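Local coordinates for SAM-dependent methyltransferase (Anabaena variabilis ATCC 29413, PDB 3GGD), which binds S-adenosyl-L-homocysteine in a Rossmann-like methyltransferase fold and probably transfers the methyl group of S-adenosyl-L-methionine to a substrate not yet identified, at residues D17-Y22 against L187-H192; P32-A37 against F221-K226; E57-D62 against S121-A126; E114-I119 against R150-K155. All coordinates share one frame; numbering follows the deposited sequence. Where two conformers were deposited one is given.

Contact 1 (D17-Y22 against L187-H192). With SAH (S-adenosyl-L-homocysteine), chain E.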
# COMPACT_ATOMS: atom_id res chain seq x y z
N ASP A 17 -3.63 -15.35 3.09
CA ASP A 17 -3.04 -16.14 4.16
C ASP A 17 -1.66 -15.66 4.61
O ASP A 17 -1.36 -15.57 5.81
CB ASP A 17 -2.93 -17.60 3.73
CG ASP A 17 -4.28 -18.32 3.65
OD1 ASP A 17 -5.32 -17.75 4.06
OD2 ASP A 17 -4.28 -19.48 3.19
N ALA A 18 -0.81 -15.33 3.64
CA ALA A 18 0.56 -14.92 3.95
C ALA A 18 0.57 -13.63 4.77
O ALA A 18 1.26 -13.52 5.81
CB ALA A 18 1.36 -14.76 2.65
N TRP A 19 -0.24 -12.66 4.33
CA TRP A 19 -0.33 -11.38 5.01
C TRP A 19 -0.95 -11.47 6.40
O TRP A 19 -0.51 -10.78 7.31
CB TRP A 19 -1.07 -10.34 4.14
CG TRP A 19 -0.16 -9.74 3.12
CD1 TRP A 19 -0.06 -10.08 1.79
CD2 TRP A 19 0.84 -8.75 3.36
NE1 TRP A 19 0.94 -9.34 1.19
CE2 TRP A 19 1.49 -8.50 2.13
CE3 TRP A 19 1.25 -8.04 4.49
CZ2 TRP A 19 2.50 -7.55 1.99
CZ3 TRP A 19 2.25 -7.10 4.36
CH2 TRP A 19 2.88 -6.87 3.12
N GLU A 20 -1.99 -12.29 6.55
CA GLU A 20 -2.54 -12.51 7.87
C GLU A 20 -1.52 -13.21 8.77
O GLU A 20 -1.41 -12.87 9.96
CB GLU A 20 -3.87 -13.27 7.82
CG GLU A 20 -4.42 -13.75 9.20
CD GLU A 20 -4.61 -12.61 10.22
OE1 GLU A 20 -4.81 -11.44 9.81
OE2 GLU A 20 -4.62 -12.92 11.43
N GLN A 21 -0.73 -14.13 8.23
CA GLN A 21 0.31 -14.78 9.05
C GLN A 21 1.34 -13.73 9.53
O GLN A 21 1.70 -13.67 10.73
CB GLN A 21 0.98 -15.92 8.30
CG GLN A 21 1.81 -16.82 9.25
CD GLN A 21 2.70 -17.85 8.53
OE1 GLN A 21 3.46 -17.51 7.58
NE2 GLN A 21 2.62 -19.10 8.98
N TYR A 22 1.73 -12.84 8.62
CA TYR A 22 2.66 -11.78 8.98
C TYR A 22 2.10 -10.85 10.06
O TYR A 22 2.77 -10.56 11.05
CB TYR A 22 3.00 -10.92 7.76
CG TYR A 22 3.74 -9.66 8.14
CD1 TYR A 22 5.12 -9.69 8.45
CD2 TYR A 22 3.08 -8.45 8.22
CE1 TYR A 22 5.81 -8.55 8.80
CE2 TYR A 22 3.77 -7.28 8.58
CZ TYR A 22 5.13 -7.34 8.86
OH TYR A 22 5.80 -6.20 9.21
N LEU A 187 13.38 -9.00 6.17
CA LEU A 187 13.37 -10.43 6.40
C LEU A 187 12.10 -10.85 7.16
O LEU A 187 11.52 -11.92 6.90
CB LEU A 187 14.66 -10.87 7.08
CG LEU A 187 15.91 -10.85 6.21
CD1 LEU A 187 17.20 -11.15 7.02
CD2 LEU A 187 15.77 -11.83 4.98
N LEU A 188 11.65 -10.00 8.09
CA LEU A 188 10.42 -10.28 8.85
C LEU A 188 9.19 -10.48 7.98
O LEU A 188 8.29 -11.25 8.36
CB LEU A 188 10.13 -9.20 9.91
CG LEU A 188 11.06 -9.20 11.12
CD1 LEU A 188 10.75 -8.02 12.07
CD2 LEU A 188 11.06 -10.52 11.88
N VAL A 189 9.12 -9.79 6.84
CA VAL A 189 7.98 -9.96 5.93
C VAL A 189 8.22 -11.19 5.05
O VAL A 189 7.34 -12.01 4.85
CB VAL A 189 7.73 -8.73 4.98
CG1 VAL A 189 6.24 -8.66 4.54
CG2 VAL A 189 8.17 -7.42 5.62
N MSE A 190 9.43 -11.29 4.51
CA MSE A 190 9.79 -12.38 3.57
C MSE A 190 9.70 -13.76 4.19
O MSE A 190 9.55 -14.77 3.51
CB MSE A 190 11.20 -12.16 3.02
CG MSE A 190 11.29 -10.87 2.17
SE MSE A 190 13.17 -10.55 1.62
CE MSE A 190 13.81 -12.31 1.02
N GLU A 191 9.79 -13.80 5.50
CA GLU A 191 9.59 -15.04 6.26
C GLU A 191 8.28 -15.70 5.85
O GLU A 191 8.14 -16.90 5.91
CB GLU A 191 9.61 -14.63 7.75
CG GLU A 191 9.72 -15.64 8.72
CD GLU A 191 11.03 -16.44 8.62
OE1 GLU A 191 12.12 -15.81 8.65
OE2 GLU A 191 10.96 -17.69 8.57
N HIS A 192 7.31 -14.92 5.38
CA HIS A 192 5.98 -15.43 5.02
C HIS A 192 5.79 -15.70 3.53
O HIS A 192 4.67 -15.98 3.10
CB HIS A 192 4.91 -14.49 5.59
CG HIS A 192 5.04 -14.34 7.08
ND1 HIS A 192 4.62 -15.32 7.95
CD2 HIS A 192 5.69 -13.43 7.84
CE1 HIS A 192 4.96 -15.00 9.19
NE2 HIS A 192 5.62 -13.85 9.15
N SAH E . -0.66 1.07 3.40
CA SAH E . -0.08 0.57 4.67
CB SAH E . 0.40 -0.89 4.60
CG SAH E . 1.43 -1.29 3.52
SD SAH E . 1.96 -3.01 3.65
C SAH E . 1.06 1.45 5.16
O SAH E . 1.39 1.44 6.37
OXT SAH E . 1.67 2.17 4.37
C5' SAH E . 0.88 -3.78 2.47
C4' SAH E . -0.56 -4.01 3.03
O4' SAH E . -1.39 -4.60 2.00
C3' SAH E . -0.68 -4.96 4.23
O3' SAH E . -1.39 -4.38 5.31
C2' SAH E . -1.48 -6.15 3.69
O2' SAH E . -2.22 -6.90 4.67
C1' SAH E . -2.31 -5.50 2.60
N9 SAH E . -2.83 -6.45 1.61
C8 SAH E . -2.12 -7.47 1.06
N7 SAH E . -2.88 -8.14 0.17
C5 SAH E . -4.10 -7.53 0.17
C6 SAH E . -5.37 -7.78 -0.51
N6 SAH E . -5.39 -8.84 -1.34
N1 SAH E . -6.43 -7.00 -0.26
C2 SAH E . -6.34 -5.96 0.63
N3 SAH E . -5.21 -5.71 1.28
C4 SAH E . -4.09 -6.45 1.12
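The indole of W19 lies with one face over the S-adenosyl-L-homocysteine. CD1 comes to 3.4 Å from C8 of the adenine, and CE3 lies at the same distance from C2' of the ribose. The far rim of the ring meets the second segment, with CH2 4.1 Å from CG1 of V189. An alanine at W19 would probably loosen the hold on the nucleoside and on V189, since the flat surface between them would go. H192 closes the other end of the contact. Its ND1 donates to OE1 of Q21 at 2.5 Å, nearly straight at 168°, with OE1 in the imidazole plane but ND1 above the plane of the amide. The Q21 chain is extended, which brings its amide to that ring. CA of Y22 sits over the imidazole face in a CH-pi contact, 3.7 Å from the ring centroid. The phenol ring of Y22 takes CG1 of V189 over one face, while O of L188 lies at its edge. K25 NZ is hydrogen-bonded to both H192 NE2 and L188 O. With W19 against the ligand and V189, helix 15-29 lies between the pocket and helix 184-190, and W35 packs against V189.

Contact 2 (P32-A37 against F221-K226). With SAH (S-adenosyl-L-homocysteine), chain E; EDO (1,2-ethanediol), chain K; EDO (1,2-ethanediol), chain L; EDO (1,2-ethanediol), chain P.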
# COMPACT_ATOMS: atom_id res chain seq x y z
N PRO A 32 8.93 -5.14 14.60
CA PRO A 32 8.99 -3.95 13.76
C PRO A 32 8.36 -4.17 12.40
O PRO A 32 8.36 -5.29 11.89
CB PRO A 32 10.48 -3.68 13.60
CG PRO A 32 11.15 -4.50 14.59
CD PRO A 32 10.27 -5.66 14.91
N VAL A 33 7.83 -3.09 11.83
CA VAL A 33 7.11 -3.13 10.57
C VAL A 33 7.86 -2.22 9.61
O VAL A 33 7.88 -0.99 9.75
CB VAL A 33 5.63 -2.71 10.77
CG1 VAL A 33 4.88 -2.64 9.43
CG2 VAL A 33 4.94 -3.66 11.78
N LEU A 34 8.49 -2.84 8.64
CA LEU A 34 9.44 -2.18 7.75
C LEU A 34 8.97 -0.84 7.17
O LEU A 34 9.74 0.12 7.11
CB LEU A 34 9.77 -3.13 6.57
CG LEU A 34 10.64 -2.61 5.43
CD1 LEU A 34 12.06 -2.40 5.94
CD2 LEU A 34 10.59 -3.58 4.22
N TRP A 35 7.74 -0.80 6.69
CA TRP A 35 7.21 0.39 6.00
C TRP A 35 6.52 1.40 6.92
O TRP A 35 6.07 2.46 6.45
CB TRP A 35 6.20 -0.03 4.94
CG TRP A 35 5.17 -0.93 5.52
CD1 TRP A 35 4.04 -0.57 6.20
CD2 TRP A 35 5.21 -2.35 5.53
NE1 TRP A 35 3.36 -1.71 6.63
CE2 TRP A 35 4.07 -2.81 6.23
CE3 TRP A 35 6.10 -3.30 5.02
CZ2 TRP A 35 3.80 -4.17 6.42
CZ3 TRP A 35 5.84 -4.64 5.20
CH2 TRP A 35 4.69 -5.06 5.90
N ASP A 36 6.48 1.12 8.22
CA ASP A 36 5.62 1.90 9.12
C ASP A 36 6.36 3.15 9.64
O ASP A 36 6.63 3.31 10.83
CB ASP A 36 5.13 0.98 10.25
CG ASP A 36 3.98 1.57 11.06
OD1 ASP A 36 3.25 2.47 10.55
OD2 ASP A 36 3.78 1.10 12.20
N ALA A 37 6.71 4.02 8.70
CA ALA A 37 7.40 5.28 8.99
C ALA A 37 6.45 6.27 9.68
O ALA A 37 5.26 6.25 9.45
CB ALA A 37 7.92 5.91 7.66
N PHE A 221 10.77 6.12 -1.08
CA PHE A 221 9.81 5.51 -0.16
C PHE A 221 10.52 5.39 1.17
O PHE A 221 11.67 4.98 1.22
CB PHE A 221 9.37 4.13 -0.62
CG PHE A 221 8.31 3.54 0.24
CD1 PHE A 221 6.99 3.92 0.09
CD2 PHE A 221 8.63 2.63 1.24
CE1 PHE A 221 5.99 3.39 0.93
CE2 PHE A 221 7.66 2.08 2.06
CZ PHE A 221 6.34 2.46 1.91
N GLN A 222 9.85 5.77 2.25
CA GLN A 222 10.51 5.76 3.56
C GLN A 222 10.24 4.52 4.39
O GLN A 222 9.08 4.19 4.67
CB GLN A 222 10.08 6.98 4.33
CG GLN A 222 10.38 8.26 3.61
CD GLN A 222 11.82 8.73 3.78
OE1 GLN A 222 12.46 8.52 4.82
NE2 GLN A 222 12.31 9.41 2.74
N SER A 223 11.31 3.84 4.79
CA SER A 223 11.24 2.67 5.65
C SER A 223 11.75 3.05 7.04
O SER A 223 12.24 4.15 7.24
CB SER A 223 12.08 1.50 5.09
OG SER A 223 13.43 1.55 5.51
N ILE A 224 11.64 2.13 7.99
CA ILE A 224 12.13 2.37 9.36
C ILE A 224 13.49 1.68 9.57
O ILE A 224 14.06 1.72 10.66
CB ILE A 224 11.12 1.85 10.44
CG1 ILE A 224 11.02 0.31 10.40
CG2 ILE A 224 9.80 2.52 10.26
CD1 ILE A 224 10.52 -0.33 11.65
N HIS A 225 14.01 1.01 8.55
CA HIS A 225 15.31 0.39 8.69
C HIS A 225 16.44 1.42 8.67
O HIS A 225 16.61 2.14 7.67
CB HIS A 225 15.60 -0.61 7.58
CG HIS A 225 16.92 -1.27 7.73
ND1 HIS A 225 17.15 -2.26 8.67
CD2 HIS A 225 18.10 -1.05 7.11
CE1 HIS A 225 18.42 -2.63 8.60
NE2 HIS A 225 19.01 -1.92 7.66
N LYS A 226 17.23 1.42 9.73
CA LYS A 226 18.36 2.33 9.85
C LYS A 226 19.64 1.68 9.35
O LYS A 226 20.01 0.61 9.80
CB LYS A 226 18.60 2.73 11.32
CG LYS A 226 17.59 3.68 11.87
CD LYS A 226 18.10 4.34 13.18
CE LYS A 226 16.99 5.24 13.86
NZ LYS A 226 15.70 4.50 14.27
N SAH E . -0.66 1.07 3.40
CA SAH E . -0.08 0.57 4.67
CB SAH E . 0.40 -0.89 4.60
CG SAH E . 1.43 -1.29 3.52
SD SAH E . 1.96 -3.01 3.65
C SAH E . 1.06 1.45 5.16
O SAH E . 1.39 1.44 6.37
OXT SAH E . 1.67 2.17 4.37
C5' SAH E . 0.88 -3.78 2.47
C4' SAH E . -0.56 -4.01 3.03
O4' SAH E . -1.39 -4.60 2.00
C3' SAH E . -0.68 -4.96 4.23
O3' SAH E . -1.39 -4.38 5.31
C2' SAH E . -1.48 -6.15 3.69
O2' SAH E . -2.22 -6.90 4.67
C1' SAH E . -2.31 -5.50 2.60
N9 SAH E . -2.83 -6.45 1.61
C8 SAH E . -2.12 -7.47 1.06
N7 SAH E . -2.88 -8.14 0.17
C5 SAH E . -4.10 -7.53 0.17
C6 SAH E . -5.37 -7.78 -0.51
N6 SAH E . -5.39 -8.84 -1.34
N1 SAH E . -6.43 -7.00 -0.26
C2 SAH E . -6.34 -5.96 0.63
N3 SAH E . -5.21 -5.71 1.28
C4 SAH E . -4.09 -6.45 1.12
C1 EDO K . 5.55 5.19 13.28
O1 EDO K . 5.31 6.51 13.76
C2 EDO K . 4.20 4.53 13.33
O2 EDO K . 4.21 3.41 14.23
C1 EDO L . 6.95 7.77 1.39
O1 EDO L . 7.19 7.25 2.71
C2 EDO L . 5.57 8.49 1.27
O2 EDO L . 4.45 7.73 1.81
C1 EDO P . 21.97 -3.39 7.05
O1 EDO P . 22.09 -2.06 7.62
C2 EDO P . 21.28 -3.33 5.69
O2 EDO P . 21.05 -4.62 5.06
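The tight part of this contact is built round I224. Its backbone N donates to O of L34 at 2.9 Å, in the plane of that carbonyl. CG1 occupies the crowded position between the backbone N and the carbonyl carbon (chi1 67°). The branches then part: CD1 reaches O of V33 at 3.3 Å, and CG2 lies equally near O of D36. One isoleucine thus touches the carbonyl oxygens at both ends of the V33-D36 type I turn. CD1 also meets CB of P32. OG of S223 accepts from N of H225 in an ST turn and also bonds A233 O.

The bond from CA to CB of W35 points away overall, though CB itself touches the second segment, and CG again takes the crowded position (chi1 52°). CB sits at the edge of the F221 ring, 3.9 Å from CE2. The indole is sandwiched between CG1 of V33 on one face and SD of the S-adenosyl-L-homocysteine on the other, with CE2 3.3 Å from SD. A leucine at W35 would probably leave the sulfur less well covered and V33 without its flat partner.

The outer side is looser. The Q222 chain bends away, and its OE1 is bonded to R41. H225 also leads away, bonding E185 through ND1 and an ethanediol, probably from the crystallisation liquor, through NE2.

R131 of strand 127-131 bonds O of W35. Helices 15-29 and 184-190 pack against the 32-37 loop, which meets here the loop joining strands 211-217 and 237-244.

Contact 3 (E57-D62 against S121-A126). With EDO (1,2-ethanediol), chain N.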
# COMPACT_ATOMS: atom_id res chain seq x y z
N GLU A 57 -16.09 15.65 -0.58
CA GLU A 57 -17.46 15.13 -0.39
C GLU A 57 -17.59 13.60 -0.64
O GLU A 57 -18.61 13.01 -0.28
CB GLU A 57 -18.47 15.89 -1.28
N LEU A 58 -16.60 12.95 -1.24
CA LEU A 58 -16.70 11.52 -1.37
C LEU A 58 -16.00 10.87 -0.19
O LEU A 58 -15.06 11.45 0.39
CB LEU A 58 -16.06 11.02 -2.67
CG LEU A 58 -16.53 11.55 -4.02
CD1 LEU A 58 -15.69 10.87 -5.12
CD2 LEU A 58 -18.02 11.30 -4.27
N PRO A 59 -16.41 9.65 0.14
CA PRO A 59 -15.68 8.95 1.17
C PRO A 59 -14.26 8.67 0.68
O PRO A 59 -14.05 8.53 -0.53
CB PRO A 59 -16.44 7.60 1.34
CG PRO A 59 -17.30 7.47 0.13
CD PRO A 59 -17.51 8.84 -0.43
N LEU A 60 -13.32 8.62 1.62
CA LEU A 60 -11.93 8.30 1.32
C LEU A 60 -11.62 6.91 1.83
O LEU A 60 -11.78 6.65 3.03
CB LEU A 60 -10.96 9.28 1.99
CG LEU A 60 -9.45 9.00 1.73
CD1 LEU A 60 -9.06 8.99 0.24
CD2 LEU A 60 -8.60 10.01 2.49
N ILE A 61 -11.13 6.06 0.93
CA ILE A 61 -10.66 4.75 1.31
C ILE A 61 -9.15 4.72 1.39
O ILE A 61 -8.47 5.17 0.46
CB ILE A 61 -11.12 3.65 0.29
CG1 ILE A 61 -12.66 3.43 0.39
CG2 ILE A 61 -10.32 2.33 0.52
CD1 ILE A 61 -13.25 2.55 -0.78
N ASP A 62 -8.62 4.26 2.54
CA ASP A 62 -7.18 3.89 2.71
C ASP A 62 -7.16 2.42 2.38
O ASP A 62 -7.56 1.58 3.17
CB ASP A 62 -6.67 4.13 4.15
CG ASP A 62 -5.17 3.91 4.28
OD1 ASP A 62 -4.53 3.36 3.35
OD2 ASP A 62 -4.62 4.29 5.34
N SER A 121 -21.59 -0.69 -3.56
CA SER A 121 -23.05 -0.65 -3.57
C SER A 121 -23.56 0.08 -2.31
O SER A 121 -24.64 0.67 -2.33
CB SER A 121 -23.68 -2.03 -3.64
OG SER A 121 -23.50 -2.76 -2.43
N GLU A 122 -22.77 0.06 -1.23
CA GLU A 122 -23.12 0.75 0.01
C GLU A 122 -22.74 2.21 0.04
O GLU A 122 -23.50 3.01 0.50
CB GLU A 122 -22.44 0.06 1.19
CG GLU A 122 -22.93 -1.38 1.41
CD GLU A 122 -22.09 -2.14 2.43
OE1 GLU A 122 -21.53 -1.48 3.33
OE2 GLU A 122 -22.02 -3.39 2.34
N ILE A 123 -21.57 2.59 -0.46
CA ILE A 123 -21.07 3.95 -0.24
C ILE A 123 -20.95 4.83 -1.48
O ILE A 123 -20.71 6.04 -1.37
CB ILE A 123 -19.73 3.90 0.56
CG1 ILE A 123 -18.58 3.36 -0.29
CG2 ILE A 123 -19.90 3.07 1.87
CD1 ILE A 123 -17.17 3.51 0.32
N GLY A 124 -21.12 4.24 -2.68
CA GLY A 124 -20.90 4.96 -3.91
C GLY A 124 -19.43 5.11 -4.22
O GLY A 124 -18.56 4.47 -3.61
N ASP A 125 -19.14 6.00 -5.16
CA ASP A 125 -17.80 6.24 -5.65
C ASP A 125 -16.97 6.78 -4.48
O ASP A 125 -17.42 7.63 -3.74
CB ASP A 125 -17.77 7.30 -6.75
CG ASP A 125 -18.41 6.86 -8.06
OD1 ASP A 125 -18.83 5.70 -8.22
OD2 ASP A 125 -18.44 7.73 -8.95
N ALA A 126 -15.74 6.30 -4.36
CA ALA A 126 -14.83 6.69 -3.27
C ALA A 126 -13.50 7.17 -3.87
O ALA A 126 -13.09 6.71 -4.93
CB ALA A 126 -14.55 5.50 -2.34
C1 EDO N . -21.22 7.04 -10.55
O1 EDO N . -20.60 8.32 -10.43
C2 EDO N . -20.49 6.19 -11.59
O2 EDO N . -19.41 5.44 -10.97
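I123 is the last helical residue of its segment, and its side chain points at the start of a strand. CG1 takes the crowded position between the backbone N and the carbonyl carbon (chi1 71°), and the chain then runs extended to CD1. That methyl lies 4.0 Å from CG of P59 and 4.2 Å from CD1 of I61, so the tip of one isoleucine bridges two residues of the strand side.

I61 differs: its CG1 is anti to the carbonyl carbon (chi1 -70°), and CD1 reaches out to CB of A126 at 3.6 Å. The two isoleucines cross obliquely, tip to tip. CG of P59 faces both I123 and A126, while CD lies 3.5 Å from O of D125. L58 has CG anti to the carbonyl carbon (chi1 -57°) and an extended chain. This sets its branched end round the same oxygen, with CD2 3.8 Å from O of D125.

No hydrogen bond joins the two segments; CA of A126 makes a CA-H...O contact with O of P59, 3.4 Å apart. D125 turns its carboxylate away, to H120, to N of Q156 and to an ethanediol. G124, with positive phi, ends the helix and lets the chain turn into the next strand. P59 and I61 pair with N127 through their backbones. This is the joint where the neighbouring, central parallel strands 60-63 and 127-131 of the Rossmann-like methyltransferase sheet begin.

Contact 4 (E114-I119 against R150-K155). With EDO (1,2-ethanediol), chain N.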
# COMPACT_ATOMS: atom_id res chain seq x y z
N GLU A 114 -15.76 -9.05 -6.10
CA GLU A 114 -17.12 -9.01 -5.56
C GLU A 114 -17.20 -8.27 -4.20
O GLU A 114 -18.22 -7.65 -3.89
CB GLU A 114 -17.64 -10.43 -5.39
CG GLU A 114 -19.00 -10.49 -4.72
N GLN A 115 -16.14 -8.32 -3.41
CA GLN A 115 -16.14 -7.60 -2.14
C GLN A 115 -16.12 -6.08 -2.39
O GLN A 115 -16.83 -5.32 -1.74
CB GLN A 115 -14.96 -8.07 -1.28
CG GLN A 115 -15.10 -9.55 -0.90
CD GLN A 115 -14.03 -10.07 0.03
OE1 GLN A 115 -13.31 -9.29 0.65
NE2 GLN A 115 -13.93 -11.39 0.13
N ALA A 116 -15.33 -5.65 -3.36
CA ALA A 116 -15.35 -4.25 -3.77
C ALA A 116 -16.73 -3.83 -4.29
O ALA A 116 -17.19 -2.73 -4.00
CB ALA A 116 -14.19 -3.97 -4.81
N ALA A 117 -17.38 -4.70 -5.08
CA ALA A 117 -18.70 -4.42 -5.57
C ALA A 117 -19.67 -4.20 -4.39
O ALA A 117 -20.51 -3.31 -4.44
CB ALA A 117 -19.22 -5.61 -6.52
N GLN A 118 -19.54 -5.00 -3.34
CA GLN A 118 -20.42 -4.88 -2.17
C GLN A 118 -20.22 -3.51 -1.51
O GLN A 118 -21.18 -2.76 -1.31
CB GLN A 118 -20.15 -6.02 -1.17
CG GLN A 118 -20.99 -5.95 0.10
CD GLN A 118 -22.48 -5.96 -0.15
OE1 GLN A 118 -22.98 -6.82 -0.87
NE2 GLN A 118 -23.20 -4.99 0.45
N ILE A 119 -18.97 -3.16 -1.25
CA ILE A 119 -18.64 -1.88 -0.65
C ILE A 119 -19.19 -0.70 -1.50
O ILE A 119 -19.85 0.20 -0.99
CB ILE A 119 -17.10 -1.73 -0.53
CG1 ILE A 119 -16.56 -2.55 0.64
CG2 ILE A 119 -16.73 -0.27 -0.25
CD1 ILE A 119 -16.68 -1.82 1.98
N ARG A 150 -11.01 -0.26 -9.69
CA ARG A 150 -11.85 0.32 -10.70
C ARG A 150 -13.29 0.38 -10.17
O ARG A 150 -13.98 1.38 -10.35
CB ARG A 150 -11.78 -0.53 -12.00
CG ARG A 150 -12.75 -0.10 -13.09
CD ARG A 150 -12.72 -0.92 -14.37
NE ARG A 150 -11.45 -0.65 -15.03
CZ ARG A 150 -10.35 -1.38 -14.93
NH1 ARG A 150 -10.32 -2.56 -14.29
NH2 ARG A 150 -9.25 -0.92 -15.51
N ILE A 151 -13.73 -0.69 -9.54
CA ILE A 151 -15.06 -0.77 -8.97
C ILE A 151 -15.24 0.28 -7.85
O ILE A 151 -16.23 1.03 -7.84
CB ILE A 151 -15.33 -2.18 -8.41
CG1 ILE A 151 -15.43 -3.21 -9.56
CG2 ILE A 151 -16.61 -2.19 -7.56
CD1 ILE A 151 -15.34 -4.70 -9.09
N LEU A 152 -14.27 0.39 -6.94
CA LEU A 152 -14.41 1.35 -5.84
C LEU A 152 -14.44 2.83 -6.28
O LEU A 152 -15.18 3.68 -5.68
CB LEU A 152 -13.29 1.14 -4.82
CG LEU A 152 -13.30 -0.20 -4.07
CD1 LEU A 152 -11.98 -0.43 -3.28
CD2 LEU A 152 -14.56 -0.34 -3.14
N LEU A 153 -13.62 3.15 -7.29
CA LEU A 153 -13.48 4.51 -7.78
C LEU A 153 -14.67 5.01 -8.59
O LEU A 153 -15.03 6.20 -8.54
CB LEU A 153 -12.23 4.61 -8.66
CG LEU A 153 -10.89 4.51 -7.89
CD1 LEU A 153 -9.73 4.11 -8.82
CD2 LEU A 153 -10.60 5.82 -7.10
N GLY A 154 -15.24 4.11 -9.39
CA GLY A 154 -16.31 4.51 -10.34
C GLY A 154 -15.83 5.68 -11.20
O GLY A 154 -14.66 5.80 -11.51
N LYS A 155 -16.73 6.58 -11.56
CA LYS A 155 -16.38 7.73 -12.39
C LYS A 155 -15.78 8.88 -11.62
O LYS A 155 -14.87 9.53 -12.12
CB LYS A 155 -17.62 8.25 -13.14
CG LYS A 155 -17.34 9.39 -14.15
CD LYS A 155 -16.50 8.91 -15.32
CE LYS A 155 -16.37 9.98 -16.44
NZ LYS A 155 -15.88 11.25 -15.87
C1 EDO N . -21.22 7.04 -10.55
O1 EDO N . -20.60 8.32 -10.43
C2 EDO N . -20.49 6.19 -11.59
O2 EDO N . -19.41 5.44 -10.97
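R150 opens the segment pointing elsewhere, its guanidinium in a salt bridge with D210, one of the residues of the cobalt site. I151 is the first to touch helix 113-123. Its CG2 is anti to the backbone N (chi1 of CG1 -69°) and lies across the backbone between A116 and A117, 3.6 Å from N of A117. The same methyl is 4.1 Å from CB of A116 and more distant from CB of A117. This part of the contact is nearer the surface, since A117 is exposed.

L152 follows on the buried side. Its CG is anti to the carbonyl carbon (chi1 -66°), and the chain is extended, which carries the branched end toward the other helix. CG meets CB of A116 at 3.9 Å. CD2 goes further, to CG2 of I119 at 3.6 Å, and also lies 3.7 Å from O of A116. CB of A116 is thus held between I151 and L152. A116 points toward the other helix with only a methyl, which allows a close approach, with CA of A116 6.0 Å from CA of L152. No hydrogen bond joins the two segments.

L153 faces the sheet, touching I128. G154 leaves the helix with positive phi. N of K155 then donates to O2 of an ethanediol at 3.0 Å.

Helices 113-123 and 142-153 lie side by side on one face of the sheet. L152 also packs on I61 and F63 of strand 60-63 and on I128 of strand 127-131. I119 reaches R106 of strand 103-107.

In the fold
Contacts 1 and 2 share the S-adenosyl-L-homocysteine pocket. Their centres are 16 Å apart, yet they touch: CZ3 of W19 is 3.5 Å from CH2 of W35, and both tryptophans touch the ligand. Contacts 3 and 4 form a second pair, with centres 9 Å apart. Both use helix 113-123, and N of A126 probably bonds O of L152 at 3.0 Å. One ethanediol bridges D125 and K155. The two pairs do not touch. Contact 3 lies about 10 Å from contact 2 by nearest atoms, across the centre of the chain. Contact 4 still lies near the pocket, as the side chain of A116 is about 6 Å from G110, a ligand-binding residue.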